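PDB 6HUH: beta-lactamase from Klebsiella pneumoniae, which probably hydrolyses the beta-lactam ring of antibiotics to give substituted beta-amino acids, as a class D (OXA-type) serine beta-lactamase. Local coordinates for residues Asp190-His195 with Gly221-Gln226; Gln228-Val233 with Glu259-Leu264. All coordinates share one frame; numbering follows the deposited sequence.

Contact 1. Residues Asp190-His195 with Gly221-Gln226; sequences DGWQIH and GWASKQ
Ser224 O receives the backbone N-H of Gln193 at 2.7 Å, and the CA-H of Trp192 also points at it in a weaker C-H...O contact. The return bond runs from Ser224 N to Gln193 O, closing one hydrogen-bonded antiparallel pair; His195 and Trp222 form the next, and Ile194 with Ala223 is the non-hydrogen-bonded pair between them.

The side chains then alternate between the two sheet faces. On one face His195 lies over Trp222. Its CB sits 3.6 Å from the centroid of the indole six-membered ring, close to the ring normal, while the imidazole slides off toward the five-membered ring: the planes are at 17°, but overlap is slight. The imidazole ND1 is held from outside by Ala181 O. On the other face the tip of Ile194, CD1, touches Ala223 CB at 3.6 Å.

At the end of the pair next to the loop residues Asp190 and Gly191, Lys225 crosses Trp192 at about a right angle. Its CB stands 3.5 Å from the centroid of the six-membered ring, with CD over the same face near NE1. The ammonium then reaches Asp190, NZ to OD1 3.2 Å, a weak salt bridge backed by a water that donates to OD1 and accepts from NZ.

Strand 185-189 flanks Ile194 and strand 228-238 flanks Ala223, both through backbone hydrogen bonds. The pair belongs to the central antiparallel sheet of the serine beta-lactamase and transpeptidase fold, with helices on both faces: helix 245-264 packs on Trp192 and Ile194, and helix 155-166 on Trp222 across the sheet.

Contact 2. Residues Gln228-Val233 with Glu259-Leu264; sequences QKLIFV and EQLKKL
Leu230 and Leu264 bring the last turns of the C-terminal helix against strand 228-238, part of the helix-on-antiparallel-sheet layer found in the serine beta-lactamase and transpeptidase fold. The helix segment runs roughly counter to the strand, at 141°, with their axes 9.7 Å apart at closest approach, a spacing that leaves room for a layer of side chains.

Most of that layer is aliphatic. Leu230 points from the strand toward the helix, its CG anti to the backbone N (chi1 179°), and divides its branches between helical partners. CD1 meets both methyls of Leu264, at 3.8 Å from Leu264 CD1 and from Leu264 CD2, and comes near the backbone carbonyl of Gln260. CD2 goes instead to Leu261, 3.8 Å from its CD1. Leu264 answers with CD2, which rests against both Leu230 CB and the backbone O of Lys229. The Leu230 side chain thus lies against two leucines three positions apart on one side of the helix. Trp192 of the adjoining strand 192-201 continues this apolar surface, touching both of them, and Phe29 of strand 26-30 meets Gln260.

Polar chemistry is confined to the end of the contact. Gln228 and Leu264 reach toward each other, tip to tip, and the carboxamide also touches the leucine side chain: Gln228 NE2 is 3.6 Å from Leu264 CG. Leu264 is the last residue but one in the model, so its carbonyl has no modelled amide four residues on to receive; a side-chain donor from the strand meets it instead. Gln228 NE2 donates to Leu264 O at 2.9 Å, with the oxygen in the amide plane of Gln228 but the nitrogen standing well above the carbonyl plane.

Overall arrangement
Contacts 1 and 2 share one sheet: strands 215-225 and 228-238 are neighbours in it, joined by probable backbone hydrogen bonds from Ala223 N to Leu230 O and from Phe232 N to Gly221 O. Contact 1 works within the sheet, mostly buried, through repeated main-chain bonds and aromatic packing, and turns ionic only at its solvent-facing end. Contact 2 reaches out from the sheet face, joining it to a helix; it is only partly buried, relies on leucines and has a single side-chain hydrogen bond. Trp192 belongs to contact 1 and also packs against the helix of contact 2. Both lie away from the predicted nucleophile Ser51 and the carboxylated Lys54.

Contact 1. Residues Asp190-His195 with Gly221-Gln226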
ATOM      1  N   ASP A 190      17.046   8.270  -7.497  1.00 54.25           N
ATOM      2  CA  ASP A 190      17.344   8.272  -8.949  1.00 57.22           C
ATOM      3  C   ASP A 190      16.719   7.017  -9.640  1.00 60.33           C
ATOM      4  O   ASP A 190      15.498   6.830  -9.569  1.00 59.60           O
ATOM      5  CB  ASP A 190      18.857   8.463  -9.266  1.00 60.58           C
ATOM      6  CG  ASP A 190      19.180   8.963 -10.685  1.00 78.48           C
ATOM      7  OD1 ASP A 190      18.909   8.217 -11.659  1.00 81.17           O
ATOM      8  OD2 ASP A 190      19.762  10.078 -10.815  1.00 83.67           O
ATOM      9  N   GLY A 191      17.552   6.157 -10.228  1.00 55.63           N
ATOM     10  CA  GLY A 191      17.076   4.946 -10.887  1.00 54.69           C
ATOM     11  C   GLY A 191      17.129   3.704 -10.019  1.00 53.87           C
ATOM     12  O   GLY A 191      16.786   2.612 -10.481  1.00 54.50           O
ATOM     13  N   TRP A 192      17.556   3.867  -8.761  1.00 44.98           N
ATOM     14  CA  TRP A 192      17.701   2.799  -7.788  1.00 41.10           C
ATOM     15  C   TRP A 192      16.364   2.444  -7.143  1.00 43.31           C
ATOM     16  O   TRP A 192      15.577   3.324  -6.771  1.00 42.60           O
ATOM     17  CB  TRP A 192      18.759   3.166  -6.723  1.00 38.26           C
ATOM     18  CG  TRP A 192      20.138   3.307  -7.296  1.00 40.36           C
ATOM     19  CD1 TRP A 192      20.658   4.397  -7.932  1.00 45.06           C
ATOM     20  CD2 TRP A 192      21.166   2.307  -7.310  1.00 40.05           C
ATOM     21  NE1 TRP A 192      21.941   4.132  -8.356  1.00 44.99           N
ATOM     22  CE2 TRP A 192      22.272   2.852  -8.001  1.00 44.93           C
ATOM     23  CE3 TRP A 192      21.249   0.985  -6.827  1.00 40.06           C
ATOM     24  CZ2 TRP A 192      23.454   2.136  -8.203  1.00 44.54           C
ATOM     25  CZ3 TRP A 192      22.425   0.276  -7.030  1.00 41.85           C
ATOM     26  CH2 TRP A 192      23.509   0.854  -7.709  1.00 44.06           C
ATOM     27  N   GLN A 193      16.114   1.140  -7.028  1.00 38.24           N
ATOM     28  CA  GLN A 193      14.926   0.571  -6.425  1.00 36.69           C
ATOM     29  C   GLN A 193      15.300   0.212  -5.009  1.00 39.01           C
ATOM     30  O   GLN A 193      16.227  -0.561  -4.810  1.00 38.53           O
ATOM     31  CB  GLN A 193      14.468  -0.673  -7.203  1.00 38.48           C
ATOM     32  CG  GLN A 193      13.644  -0.370  -8.456  1.00 52.82           C
ATOM     33  CD  GLN A 193      13.006  -1.626  -8.994  1.00 79.91           C
ATOM     34  OE1 GLN A 193      12.042  -2.163  -8.429  1.00 69.91           O
ATOM     35  NE2 GLN A 193      13.544  -2.131 -10.095  1.00 84.23           N
ATOM     36  N   ILE A 194      14.622   0.812  -4.026  1.00 35.02           N
ATOM     37  CA  ILE A 194      14.907   0.596  -2.599  1.00 32.76           C
ATOM     38  C   ILE A 194      13.924  -0.417  -1.949  1.00 33.24           C
ATOM     39  O   ILE A 194      12.712  -0.298  -2.089  1.00 33.38           O
ATOM     40  CB  ILE A 194      14.963   1.960  -1.838  1.00 36.05           C
ATOM     41  CG1 ILE A 194      15.783   3.062  -2.607  1.00 38.02           C
ATOM     42  CG2 ILE A 194      15.431   1.817  -0.380  1.00 35.69           C
ATOM     43  CD1 ILE A 194      17.276   2.842  -2.903  1.00 44.77           C
ATOM     44  N   HIS A 195      14.454  -1.408  -1.264  1.00 26.87           N
ATOM     45  CA  HIS A 195      13.637  -2.378  -0.560  1.00 25.97           C
ATOM     46  C   HIS A 195      14.184  -2.363   0.845  1.00 30.17           C
ATOM     47  O   HIS A 195      15.403  -2.402   1.007  1.00 31.27           O
ATOM     48  CB  HIS A 195      13.761  -3.760  -1.198  1.00 26.91           C
ATOM     49  CG  HIS A 195      13.520  -3.769  -2.681  1.00 31.85           C
ATOM     50  ND1 HIS A 195      12.291  -4.132  -3.218  1.00 33.44           N
ATOM     51  CD2 HIS A 195      14.366  -3.477  -3.695  1.00 34.88           C
ATOM     52  CE1 HIS A 195      12.434  -4.058  -4.530  1.00 34.23           C
ATOM     53  NE2 HIS A 195      13.665  -3.672  -4.865  1.00 35.55           N
ATOM     54  N   GLY A 221      17.942  -3.587   4.445  1.00 26.90           N
ATOM     55  CA  GLY A 221      17.449  -3.724   3.080  1.00 26.58           C
ATOM     56  C   GLY A 221      18.493  -3.574   2.006  1.00 28.59           C
ATOM     57  O   GLY A 221      19.688  -3.612   2.280  1.00 27.89           O
ATOM     58  N   TRP A 222      18.045  -3.444   0.780  1.00 26.34           N
ATOM     59  CA  TRP A 222      18.945  -3.322  -0.353  1.00 28.54           C
ATOM     60  C   TRP A 222      18.418  -2.349  -1.364  1.00 33.97           C
ATOM     61  O   TRP A 222      17.235  -2.051  -1.368  1.00 34.61           O
ATOM     62  CB  TRP A 222      19.195  -4.693  -1.009  1.00 28.62           C
ATOM     63  CG  TRP A 222      18.021  -5.265  -1.757  1.00 30.31           C
ATOM     64  CD1 TRP A 222      17.768  -5.169  -3.098  1.00 34.49           C
ATOM     65  CD2 TRP A 222      16.950  -6.035  -1.201  1.00 29.44           C
ATOM     66  NE1 TRP A 222      16.616  -5.853  -3.413  1.00 33.79           N
ATOM     67  CE2 TRP A 222      16.079  -6.375  -2.264  1.00 33.74           C
ATOM     68  CE3 TRP A 222      16.623  -6.451   0.106  1.00 29.56           C
ATOM     69  CZ2 TRP A 222      14.909  -7.118  -2.064  1.00 32.18           C
ATOM     70  CZ3 TRP A 222      15.462  -7.190   0.300  1.00 30.08           C
ATOM     71  CH2 TRP A 222      14.621  -7.513  -0.774  1.00 31.18           C
ATOM     72  N   ALA A 223      19.276  -1.952  -2.288  1.00 32.03           N
ATOM     73  CA  ALA A 223      19.011  -1.035  -3.375  1.00 32.62           C
ATOM     74  C   ALA A 223      19.510  -1.671  -4.675  1.00 40.30           C
ATOM     75  O   ALA A 223      20.623  -2.208  -4.720  1.00 40.47           O
ATOM     76  CB  ALA A 223      19.748   0.254  -3.118  1.00 33.76           C
ATOM     77  N   SER A 224      18.696  -1.620  -5.732  1.00 39.74           N
ATOM     78  CA  SER A 224      19.090  -2.201  -7.016  1.00 41.66           C
ATOM     79  C   SER A 224      18.902  -1.259  -8.218  1.00 46.88           C
ATOM     80  O   SER A 224      18.022  -0.408  -8.224  1.00 47.10           O
ATOM     81  CB  SER A 224      18.385  -3.539  -7.243  1.00 45.65           C
ATOM     82  OG  SER A 224      16.972  -3.462  -7.132  1.00 54.18           O
ATOM     83  N   LYS A 225      19.753  -1.408  -9.220  1.00 43.94           N
ATOM     84  CA  LYS A 225      19.725  -0.646 -10.464  1.00 45.56           C
ATOM     85  C   LYS A 225      20.401  -1.571 -11.459  1.00 52.49           C
ATOM     86  O   LYS A 225      21.637  -1.655 -11.514  1.00 52.61           O
ATOM     87  CB  LYS A 225      20.458   0.697 -10.331  1.00 47.36           C
ATOM     88  CG  LYS A 225      19.941   1.753 -11.276  1.00 57.99           C
ATOM     89  CD  LYS A 225      20.847   2.968 -11.321  1.00 68.59           C
ATOM     90  CE  LYS A 225      20.355   4.009 -12.292  1.00 79.90           C
ATOM     91  NZ  LYS A 225      20.365   5.367 -11.686  1.00 91.27           N
ATOM     92  N   GLN A 226      19.558  -2.350 -12.162  1.00 50.80           N
ATOM     93  CA  GLN A 226      19.870  -3.412 -13.130  1.00 52.60           C
ATOM     94  C   GLN A 226      20.862  -4.428 -12.519  1.00 55.88           C
ATOM     95  O   GLN A 226      20.501  -5.111 -11.551  1.00 52.18           O
ATOM     96  CB  GLN A 226      20.269  -2.904 -14.551  1.00 57.35           C
ATOM     97  CG  GLN A 226      21.196  -1.690 -14.665  1.00 77.62           C
ATOM     98  CD  GLN A 226      20.779  -0.757 -15.792  1.00100.12           C
ATOM     99  OE1 GLN A 226      20.959  -1.045 -16.985  1.00100.15           O
ATOM    100  NE2 GLN A 226      20.249   0.406 -15.435  1.00 89.03           N
TER
HETATM  101  O   HOH W   1      18.982   6.570 -14.044  1.00 50.92           O

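Contact 2. Residues Gln228-Val233 with Glu259-Leu264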
ATOM      1  N   GLN A 228      23.843  -3.848 -10.800  1.00 51.15           N
ATOM      2  CA  GLN A 228      24.297  -3.400  -9.488  1.00 49.11           C
ATOM      3  C   GLN A 228      23.274  -3.543  -8.363  1.00 50.35           C
ATOM      4  O   GLN A 228      22.101  -3.224  -8.534  1.00 50.56           O
ATOM      5  CB  GLN A 228      24.826  -1.962  -9.549  1.00 51.54           C
ATOM      6  CG  GLN A 228      26.082  -1.820 -10.404  1.00 71.91           C
ATOM      7  CD  GLN A 228      27.085  -0.874  -9.805  1.00 93.60           C
ATOM      8  OE1 GLN A 228      26.937   0.353  -9.865  1.00 89.78           O
ATOM      9  NE2 GLN A 228      28.155  -1.431  -9.253  1.00 87.77           N
ATOM     10  N   LYS A 229      23.738  -4.048  -7.219  1.00 45.06           N
ATOM     11  CA  LYS A 229      22.961  -4.234  -5.985  1.00 42.95           C
ATOM     12  C   LYS A 229      23.809  -3.823  -4.767  1.00 44.70           C
ATOM     13  O   LYS A 229      25.036  -3.885  -4.839  1.00 45.36           O
ATOM     14  CB  LYS A 229      22.465  -5.682  -5.843  1.00 45.10           C
ATOM     15  CG  LYS A 229      21.208  -5.971  -6.652  1.00 67.58           C
ATOM     16  CD  LYS A 229      20.844  -7.447  -6.629  1.00 82.32           C
ATOM     17  CE  LYS A 229      19.812  -7.795  -7.676  1.00 99.08           C
ATOM     18  NZ  LYS A 229      18.422  -7.480  -7.236  1.00107.88           N
ATOM     19  N   LEU A 230      23.167  -3.373  -3.673  1.00 37.64           N
ATOM     20  CA  LEU A 230      23.871  -2.906  -2.478  1.00 35.45           C
ATOM     21  C   LEU A 230      23.032  -3.137  -1.230  1.00 35.68           C
ATOM     22  O   LEU A 230      21.941  -2.579  -1.118  1.00 35.37           O
ATOM     23  CB  LEU A 230      24.203  -1.411  -2.636  1.00 36.43           C
ATOM     24  CG  LEU A 230      24.916  -0.689  -1.491  1.00 40.43           C
ATOM     25  CD1 LEU A 230      26.190  -0.090  -1.968  1.00 42.59           C
ATOM     26  CD2 LEU A 230      24.055   0.436  -0.922  1.00 40.34           C
ATOM     27  N   ILE A 231      23.545  -3.959  -0.293  1.00 28.21           N
ATOM     28  CA  ILE A 231      22.901  -4.240   0.997  1.00 24.92           C
ATOM     29  C   ILE A 231      23.254  -3.064   1.954  1.00 30.25           C
ATOM     30  O   ILE A 231      24.255  -2.377   1.744  1.00 30.18           O
ATOM     31  CB  ILE A 231      23.380  -5.595   1.594  1.00 25.81           C
ATOM     32  CG1 ILE A 231      23.322  -6.782   0.587  1.00 24.56           C
ATOM     33  CG2 ILE A 231      22.660  -5.926   2.887  1.00 25.89           C
ATOM     34  CD1 ILE A 231      22.059  -7.172   0.024  1.00 23.36           C
ATOM     35  N   PHE A 232      22.429  -2.842   2.993  1.00 26.24           N
ATOM     36  CA  PHE A 232      22.632  -1.818   4.024  1.00 24.99           C
ATOM     37  C   PHE A 232      21.906  -2.242   5.299  1.00 25.92           C
ATOM     38  O   PHE A 232      20.805  -2.786   5.239  1.00 22.35           O
ATOM     39  CB  PHE A 232      22.213  -0.408   3.560  1.00 26.90           C
ATOM     40  CG  PHE A 232      20.774  -0.286   3.140  1.00 28.09           C
ATOM     41  CD1 PHE A 232      19.759  -0.187   4.089  1.00 31.54           C
ATOM     42  CD2 PHE A 232      20.428  -0.243   1.797  1.00 30.74           C
ATOM     43  CE1 PHE A 232      18.412  -0.157   3.700  1.00 32.93           C
ATOM     44  CE2 PHE A 232      19.080  -0.144   1.408  1.00 34.15           C
ATOM     45  CZ  PHE A 232      18.080  -0.123   2.364  1.00 31.94           C
ATOM     46  N   VAL A 233      22.555  -2.041   6.445  1.00 23.55           N
ATOM     47  CA  VAL A 233      22.030  -2.397   7.757  1.00 23.44           C
ATOM     48  C   VAL A 233      22.351  -1.229   8.676  1.00 29.99           C
ATOM     49  O   VAL A 233      23.493  -0.755   8.691  1.00 30.56           O
ATOM     50  CB  VAL A 233      22.624  -3.734   8.301  1.00 27.79           C
ATOM     51  CG1 VAL A 233      22.025  -4.098   9.652  1.00 27.42           C
ATOM     52  CG2 VAL A 233      22.443  -4.891   7.322  1.00 27.74           C
ATOM     53  N   GLU A 259      25.466   8.642  -1.624  1.00 45.97           N
ATOM     54  CA  GLU A 259      26.923   8.603  -1.773  1.00 46.63           C
ATOM     55  C   GLU A 259      27.453   7.170  -2.022  1.00 46.85           C
ATOM     56  O   GLU A 259      28.298   6.990  -2.887  1.00 47.34           O
ATOM     57  CB  GLU A 259      27.658   9.301  -0.611  1.00 48.33           C
ATOM     58  CG  GLU A 259      27.435   8.709   0.765  1.00 57.44           C
ATOM     59  CD  GLU A 259      28.122   9.485   1.866  1.00 76.70           C
ATOM     60  OE1 GLU A 259      29.317   9.212   2.127  1.00 90.85           O
ATOM     61  OE2 GLU A 259      27.463  10.356   2.476  1.00 57.54           O
ATOM     62  N   GLN A 260      26.915   6.161  -1.313  1.00 39.79           N
ATOM     63  CA  GLN A 260      27.289   4.743  -1.431  1.00 36.89           C
ATOM     64  C   GLN A 260      26.928   4.191  -2.778  1.00 44.13           C
ATOM     65  O   GLN A 260      27.638   3.315  -3.279  1.00 45.71           O
ATOM     66  CB  GLN A 260      26.592   3.900  -0.370  1.00 33.87           C
ATOM     67  CG  GLN A 260      26.816   4.394   1.026  1.00 18.00           C
ATOM     68  CD  GLN A 260      28.275   4.397   1.383  1.00 31.00           C
ATOM     69  OE1 GLN A 260      28.908   5.447   1.453  1.00 21.10           O
ATOM     70  NE2 GLN A 260      28.848   3.220   1.593  1.00 29.39           N
ATOM     71  N   LEU A 261      25.799   4.672  -3.342  1.00 39.69           N
ATOM     72  CA  LEU A 261      25.287   4.279  -4.647  1.00 39.44           C
ATOM     73  C   LEU A 261      26.204   4.883  -5.708  1.00 45.59           C
ATOM     74  O   LEU A 261      26.583   4.192  -6.651  1.00 45.81           O
ATOM     75  CB  LEU A 261      23.852   4.803  -4.793  1.00 39.00           C
ATOM     76  CG  LEU A 261      22.675   3.888  -4.446  1.00 41.61           C
ATOM     77  CD1 LEU A 261      22.800   3.269  -3.098  1.00 39.77           C
ATOM     78  CD2 LEU A 261      21.416   4.679  -4.416  1.00 46.12           C
ATOM     79  N   LYS A 262      26.593   6.159  -5.522  1.00 44.29           N
ATOM     80  CA  LYS A 262      27.487   6.905  -6.404  1.00 48.03           C
ATOM     81  C   LYS A 262      28.871   6.235  -6.386  1.00 56.22           C
ATOM     82  O   LYS A 262      29.468   6.051  -7.449  1.00 58.54           O
ATOM     83  CB  LYS A 262      27.587   8.378  -5.939  1.00 50.97           C
ATOM     84  CG  LYS A 262      28.235   9.349  -6.944  1.00 56.86           C
ATOM     85  CD  LYS A 262      29.702   9.814  -6.626  1.00 63.41           C
ATOM     86  CE  LYS A 262      29.859  10.848  -5.526  1.00 67.31           C
ATOM     87  NZ  LYS A 262      29.837  10.266  -4.149  1.00 72.63           N
ATOM     88  N   LYS A 263      29.357   5.844  -5.181  1.00 53.08           N
ATOM     89  CA  LYS A 263      30.626   5.139  -4.959  1.00 54.40           C
ATOM     90  C   LYS A 263      30.593   3.802  -5.701  1.00 63.40           C
ATOM     91  O   LYS A 263      31.611   3.391  -6.270  1.00 66.43           O
ATOM     92  CB  LYS A 263      30.842   4.844  -3.462  1.00 54.62           C
ATOM     93  CG  LYS A 263      31.491   5.945  -2.648  1.00 73.90           C
ATOM     94  CD  LYS A 263      32.061   5.341  -1.352  1.00 85.02           C
ATOM     95  CE  LYS A 263      31.926   6.233  -0.139  1.00 96.94           C
ATOM     96  NZ  LYS A 263      32.944   7.328  -0.106  1.00109.59           N
ATOM     97  N   LEU A 264      29.416   3.125  -5.681  1.00 59.13           N
ATOM     98  CA  LEU A 264      29.163   1.836  -6.321  1.00 58.59           C
ATOM     99  C   LEU A 264      29.217   1.937  -7.846  1.00 65.37           C
ATOM    100  O   LEU A 264      29.563   0.946  -8.490  1.00 65.73           O
ATOM    101  CB  LEU A 264      27.804   1.280  -5.851  1.00 56.43           C
ATOM    102  CG  LEU A 264      27.602  -0.227  -5.910  1.00 59.82           C
ATOM    103  CD1 LEU A 264      28.449  -0.958  -4.858  1.00 58.47           C
ATOM    104  CD2 LEU A 264      26.146  -0.570  -5.732  1.00 58.96           C
TER